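Local coordinates for protein endo-1,3-beta-glucanase (Streptomyces sioyaensis, PDB 3DGT) that hydrolyses internal linkages of 1,3-beta-glucan, the chain being the family 16 glycoside hydrolase catalytic domain of a longer protein, at residues 135-140 with 169-174; 157-162 with 216-221. One frame throughout, in Å; residues are numbered along the deposited sequence.

Interaction 1. Residues 135-140 with 169-174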
loop_
_atom_site.group_PDB
_atom_site.type_symbol
_atom_site.label_atom_id
_atom_site.label_comp_id
_atom_site.label_asym_id
_atom_site.label_seq_id
_atom_site.Cartn_x
_atom_site.Cartn_y
_atom_site.Cartn_z
ATOM N N GLN A 135 12.291 -13.448 1.890
ATOM C CA GLN A 135 12.528 -14.463 0.857
ATOM C C GLN A 135 11.338 -15.382 0.627
ATOM O O GLN A 135 11.470 -16.430 -0.022
ATOM C CB GLN A 135 13.754 -15.307 1.222
ATOM C CG GLN A 135 15.039 -14.496 1.431
ATOM C CD GLN A 135 15.604 -13.899 0.150
ATOM O OE1 GLN A 135 15.170 -14.220 -0.962
ATOM N NE2 GLN A 135 16.588 -13.015 0.301
ATOM N N ASN A 136 10.179 -14.990 1.154
ATOM C CA ASN A 136 8.990 -15.847 1.128
ATOM C C ASN A 136 7.792 -15.237 0.394
ATOM O O ASN A 136 6.643 -15.561 0.691
ATOM C CB ASN A 136 8.613 -16.308 2.549
ATOM C CG ASN A 136 8.579 -15.163 3.562
ATOM O OD1 ASN A 136 8.682 -13.997 3.204
ATOM N ND2 ASN A 136 8.435 -15.506 4.840
ATOM N N TRP A 137 8.073 -14.379 -0.587
ATOM C CA TRP A 137 7.051 -13.839 -1.489
ATOM C C TRP A 137 6.864 -14.772 -2.690
ATOM O O TRP A 137 7.852 -15.247 -3.244
ATOM C CB TRP A 137 7.475 -12.451 -1.987
ATOM C CG TRP A 137 6.380 -11.693 -2.696
ATOM C CD1 TRP A 137 5.524 -10.779 -2.137
ATOM C CD2 TRP A 137 6.007 -11.794 -4.082
ATOM N NE1 TRP A 137 4.650 -10.307 -3.086
ATOM C CE2 TRP A 137 4.920 -10.913 -4.285
ATOM C CE3 TRP A 137 6.487 -12.540 -5.170
ATOM C CZ2 TRP A 137 4.309 -10.753 -5.537
ATOM C CZ3 TRP A 137 5.877 -12.383 -6.406
ATOM C CH2 TRP A 137 4.796 -11.500 -6.576
ATOM N N PRO A 138 5.608 -14.994 -3.142
ATOM C CA PRO A 138 4.336 -14.449 -2.664
ATOM C C PRO A 138 3.619 -15.326 -1.652
ATOM O O PRO A 138 2.527 -14.975 -1.219
ATOM C CB PRO A 138 3.515 -14.394 -3.953
ATOM C CG PRO A 138 3.939 -15.652 -4.673
ATOM C CD PRO A 138 5.402 -15.838 -4.341
ATOM N N GLY A 139 4.220 -16.451 -1.267
ATOM C CA GLY A 139 3.521 -17.430 -0.433
ATOM C C GLY A 139 3.043 -16.857 0.890
ATOM O O GLY A 139 2.025 -17.279 1.430
ATOM N N VAL A 140 3.789 -15.886 1.414
ATOM C CA VAL A 140 3.497 -15.282 2.719
ATOM C C VAL A 140 2.252 -14.383 2.698
ATOM O O VAL A 140 1.695 -14.053 3.756
ATOM C CB VAL A 140 4.738 -14.490 3.222
ATOM C CG1 VAL A 140 4.937 -13.204 2.414
ATOM C CG2 VAL A 140 4.639 -14.185 4.706
ATOM N N CYS A 169 -2.785 -17.871 -7.772
ATOM C CA CYS A 169 -2.946 -16.433 -7.718
ATOM C C CYS A 169 -2.435 -15.716 -8.972
ATOM O O CYS A 169 -2.326 -14.491 -8.987
ATOM C CB CYS A 169 -2.350 -15.902 -6.412
ATOM S SG CYS A 169 -2.999 -16.871 -4.976
ATOM N N ASN A 170 -2.151 -16.483 -10.029
ATOM C CA ASN A 170 -1.806 -15.923 -11.341
ATOM C C ASN A 170 -0.672 -14.903 -11.228
ATOM O O ASN A 170 -0.779 -13.776 -11.710
ATOM C CB ASN A 170 -3.054 -15.288 -11.983
ATOM C CG ASN A 170 -2.825 -14.830 -13.427
ATOM O OD1 ASN A 170 -1.970 -15.359 -14.133
ATOM N ND2 ASN A 170 -3.602 -13.847 -13.863
ATOM N N GLU A 171 0.413 -15.295 -10.570
ATOM C CA GLU A 171 1.516 -14.367 -10.336
ATOM C C GLU A 171 2.312 -14.145 -11.619
ATOM O O GLU A 171 2.489 -15.077 -12.402
ATOM C CB GLU A 171 2.390 -14.871 -9.186
ATOM C CG GLU A 171 1.640 -14.991 -7.852
ATOM C CD GLU A 171 1.121 -13.659 -7.332
ATOM O OE1 GLU A 171 1.612 -12.612 -7.804
ATOM O OE2 GLU A 171 0.232 -13.657 -6.445
ATOM N N THR A 172 2.812 -12.933 -11.855
ATOM C CA THR A 172 2.873 -11.836 -10.882
ATOM C C THR A 172 1.711 -10.852 -10.931
ATOM O O THR A 172 1.746 -9.825 -10.249
ATOM C CB THR A 172 4.157 -11.013 -11.070
ATOM O OG1 THR A 172 4.202 -10.506 -12.412
ATOM C CG2 THR A 172 5.404 -11.859 -10.783
ATOM N N SER A 173 0.695 -11.151 -11.732
ATOM C CA SER A 173 -0.483 -10.299 -11.781
ATOM C C SER A 173 -1.238 -10.307 -10.455
ATOM O O SER A 173 -1.725 -9.268 -10.019
ATOM C CB SER A 173 -1.403 -10.708 -12.923
ATOM O OG SER A 173 -0.734 -10.578 -14.162
ATOM N N GLY A 174 -1.313 -11.466 -9.803
ATOM C CA GLY A 174 -2.109 -11.594 -8.583
ATOM C C GLY A 174 -3.588 -11.630 -8.919
ATOM O O GLY A 174 -3.972 -11.573 -10.091
#

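Interaction 2. Residues 157-162 with 216-221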
loop_
_atom_site.group_PDB
_atom_site.type_symbol
_atom_site.label_atom_id
_atom_site.label_comp_id
_atom_site.label_asym_id
_atom_site.label_seq_id
_atom_site.Cartn_x
_atom_site.Cartn_y
_atom_site.Cartn_z
ATOM N N ALA A 157 -6.307 -2.913 -6.839
ATOM C CA ALA A 157 -6.278 -3.672 -5.584
ATOM C C ALA A 157 -6.074 -5.131 -5.928
ATOM O O ALA A 157 -6.689 -5.641 -6.861
ATOM C CB ALA A 157 -7.562 -3.501 -4.813
ATOM N N THR A 158 -5.208 -5.797 -5.174
ATOM C CA THR A 158 -4.712 -7.113 -5.565
ATOM C C THR A 158 -4.335 -7.961 -4.358
ATOM O O THR A 158 -3.755 -7.451 -3.393
ATOM C CB THR A 158 -3.439 -6.972 -6.439
ATOM O OG1 THR A 158 -3.655 -5.997 -7.471
ATOM C CG2 THR A 158 -3.084 -8.292 -7.079
ATOM N N MET A 159 -4.629 -9.262 -4.429
ATOM C CA MET A 159 -4.000 -10.217 -3.520
ATOM C C MET A 159 -2.947 -11.043 -4.239
ATOM O O MET A 159 -3.204 -11.593 -5.307
ATOM C CB MET A 159 -5.019 -11.150 -2.861
ATOM C CG MET A 159 -4.364 -12.182 -1.954
ATOM S SD MET A 159 -5.608 -13.060 -1.002
ATOM C CE MET A 159 -4.568 -14.127 -0.001
ATOM N N HIS A 160 -1.776 -11.142 -3.614
ATOM C CA HIS A 160 -0.717 -12.030 -4.077
ATOM C C HIS A 160 -0.574 -13.192 -3.107
ATOM O O HIS A 160 -0.723 -13.020 -1.897
ATOM C CB HIS A 160 0.596 -11.262 -4.219
ATOM C CG HIS A 160 0.591 -10.277 -5.349
ATOM N ND1 HIS A 160 0.281 -8.941 -5.190
ATOM C CD2 HIS A 160 0.837 -10.450 -6.669
ATOM C CE1 HIS A 160 0.350 -8.336 -6.366
ATOM N NE2 HIS A 160 0.686 -9.232 -7.278
ATOM N N CYS A 161 -0.296 -14.376 -3.656
ATOM C CA CYS A 161 -0.282 -15.620 -2.889
ATOM C C CYS A 161 0.295 -16.769 -3.712
ATOM O O CYS A 161 0.538 -16.629 -4.919
ATOM C CB CYS A 161 -1.698 -15.974 -2.381
ATOM S SG CYS A 161 -3.101 -15.508 -3.467
ATOM N N GLY A 162 0.525 -17.896 -3.041
ATOM C CA GLY A 162 0.865 -19.130 -3.724
ATOM C C GLY A 162 2.306 -19.151 -4.185
ATOM O O GLY A 162 3.225 -18.934 -3.395
ATOM N N GLN A 216 -12.966 -5.452 -5.961
ATOM C CA GLN A 216 -12.312 -6.751 -6.025
ATOM C C GLN A 216 -12.623 -7.557 -4.782
ATOM O O GLN A 216 -12.511 -7.055 -3.664
ATOM C CB GLN A 216 -10.793 -6.605 -6.193
ATOM C CG GLN A 216 -10.030 -7.948 -6.180
ATOM C CD GLN A 216 -10.311 -8.803 -7.414
ATOM O OE1 GLN A 216 -10.222 -8.322 -8.544
ATOM N NE2 GLN A 216 -10.652 -10.076 -7.202
ATOM N N THR A 217 -13.032 -8.802 -4.997
ATOM C CA THR A 217 -13.208 -9.752 -3.910
ATOM C C THR A 217 -12.371 -10.990 -4.205
ATOM O O THR A 217 -12.280 -11.444 -5.355
ATOM C CB THR A 217 -14.684 -10.147 -3.715
ATOM O OG1 THR A 217 -15.507 -8.973 -3.694
ATOM C CG2 THR A 217 -14.881 -10.898 -2.393
ATOM N N VAL A 218 -11.752 -11.514 -3.156
ATOM C CA VAL A 218 -10.969 -12.743 -3.235
ATOM C C VAL A 218 -11.569 -13.684 -2.202
ATOM O O VAL A 218 -11.851 -13.277 -1.082
ATOM C CB VAL A 218 -9.465 -12.483 -2.937
ATOM C CG1 VAL A 218 -8.636 -13.754 -3.123
ATOM C CG2 VAL A 218 -8.920 -11.363 -3.831
ATOM N N THR A 219 -11.796 -14.940 -2.577
ATOM C CA THR A 219 -12.305 -15.923 -1.616
ATOM C C THR A 219 -11.337 -17.081 -1.457
ATOM O O THR A 219 -10.577 -17.402 -2.371
ATOM C CB THR A 219 -13.696 -16.459 -1.996
ATOM O OG1 THR A 219 -13.622 -17.108 -3.268
ATOM C CG2 THR A 219 -14.724 -15.339 -2.070
ATOM N N ALA A 220 -11.388 -17.713 -0.286
ATOM C CA ALA A 220 -10.440 -18.765 0.081
ATOM C C ALA A 220 -10.458 -19.937 -0.878
ATOM O O ALA A 220 -9.431 -20.590 -1.067
ATOM C CB ALA A 220 -10.709 -19.247 1.488
ATOM N N ASN A 221 -11.611 -20.210 -1.484
ATOM C CA ASN A 221 -11.743 -21.372 -2.345
ATOM C C ASN A 221 -11.107 -21.166 -3.724
ATOM O O ASN A 221 -11.133 -22.083 -4.562
ATOM C CB ASN A 221 -13.212 -21.786 -2.466
ATOM C CG ASN A 221 -14.074 -20.693 -3.040
ATOM O OD1 ASN A 221 -14.049 -19.551 -2.573
ATOM N ND2 ASN A 221 -14.846 -21.030 -4.056
#

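Interaction 1. Residues 135-140 with 169-174
A chi1 of -168° places W137 CG opposite the main-chain N and brings the far indole end beside E171, while the latter's chain folds at chi2 (-63°) and carries its carboxylate up to the indole and to P138. OE1 of E171 lies 3.6 Å from CH2 of W137, approaching obliquely, and the carboxylate and ring planes stand 73° apart. T172 adds a looser contact at the ring edge, its CG2 4.3 Å from W137 CH2 and near the indole plane. Alongside this, P138 and E171 run past each other in opposite directions, P138 CG reaching E171 CG at 4.0 Å. Both segments are irregular loops between strands of the family 16 jelly roll, and each contains a cis peptide bond, before P138 and before T172; in addition, N170 and E171 both face G166 in a G1 beta bulge. CB of P138 sits 3.5 Å above the plane of the W137 ring, over its centre, packing the cis proline against the indole that precedes it. No hydrogen bond crosses between the loops: W137 NE1 bonds to E142 OE1, and E171 OE2 accepts from the backbone N of C161. An alanine at E171 would remove that acceptor, and is likely to leave the C161 amide without its mate and open a gap beside P138 CG and the outer indole edge.

Interaction 2. Residues 157-162 with 216-221
This is buried side-chain packing between strands 155-160 and 213-219, which run in the same direction but belong to different layers of the fold. The evidence is in the bonding: no hydrogen bond links them, M159 and H160 bond through their backbones to I175 and E142, and Q216 bonds to F208. The facing pairs are A157 with Q216, whose CA atoms are 6.8 Å apart, and M159 with V218. In the second pair M159 is extended throughout, with CG anti to the backbone N (chi1 178°), and its chain crosses V218 at a slant. Both valine methyls are used: CG1 meets M159 SD at 3.8 Å, and CG2 meets M159 CB at 4.0 Å. M159 also reaches W228, A231 and T232 of helix 225-232, while V218 touches I175, a neighbour of M159 within its own layer. At the other pair Q216 CG rests 4.1 Å from A157 O, and the bend at chi2 turns the amide forward along its own strand, where NE2 makes a weak hydrogen bond to T217 O (2.8 Å, N-H...O angle 129°). Where strand 213-219 ends, T219 OG1 donates to N221 OD1 at 2.6 Å, tilted 32° from the carbonyl plane. Alternate residues pointing inward from two facing layers, with T158 directed away between A157 and M159, are usual in beta sandwiches, here the jelly roll of family 16 glycoside hydrolases.

How the interactions relate
The centres of the two interactions lie 10 Å apart on one side of the chain's centre, and their segments alternate along the sequence: 135-140, 157-162, 169-174, 216-221. Segment 169-174 belongs to the connection between strands 155-160 and 175-179, an antiparallel pair, which places interaction 1 just beyond the end of 155-160, one of the two strands that carry interaction 2. A disulfide joins them directly, C169 SG to C161 SG at 2.0 Å, and S173 O packs on T158 CG2 at 3.4 Å. H160 adds a further link, with its ring meeting that of W137 and its NE2 hydrogen-bonded to T172 O. The disulfide thus ties 169-174 to 157-162, both contacts lying away from the magnesium site.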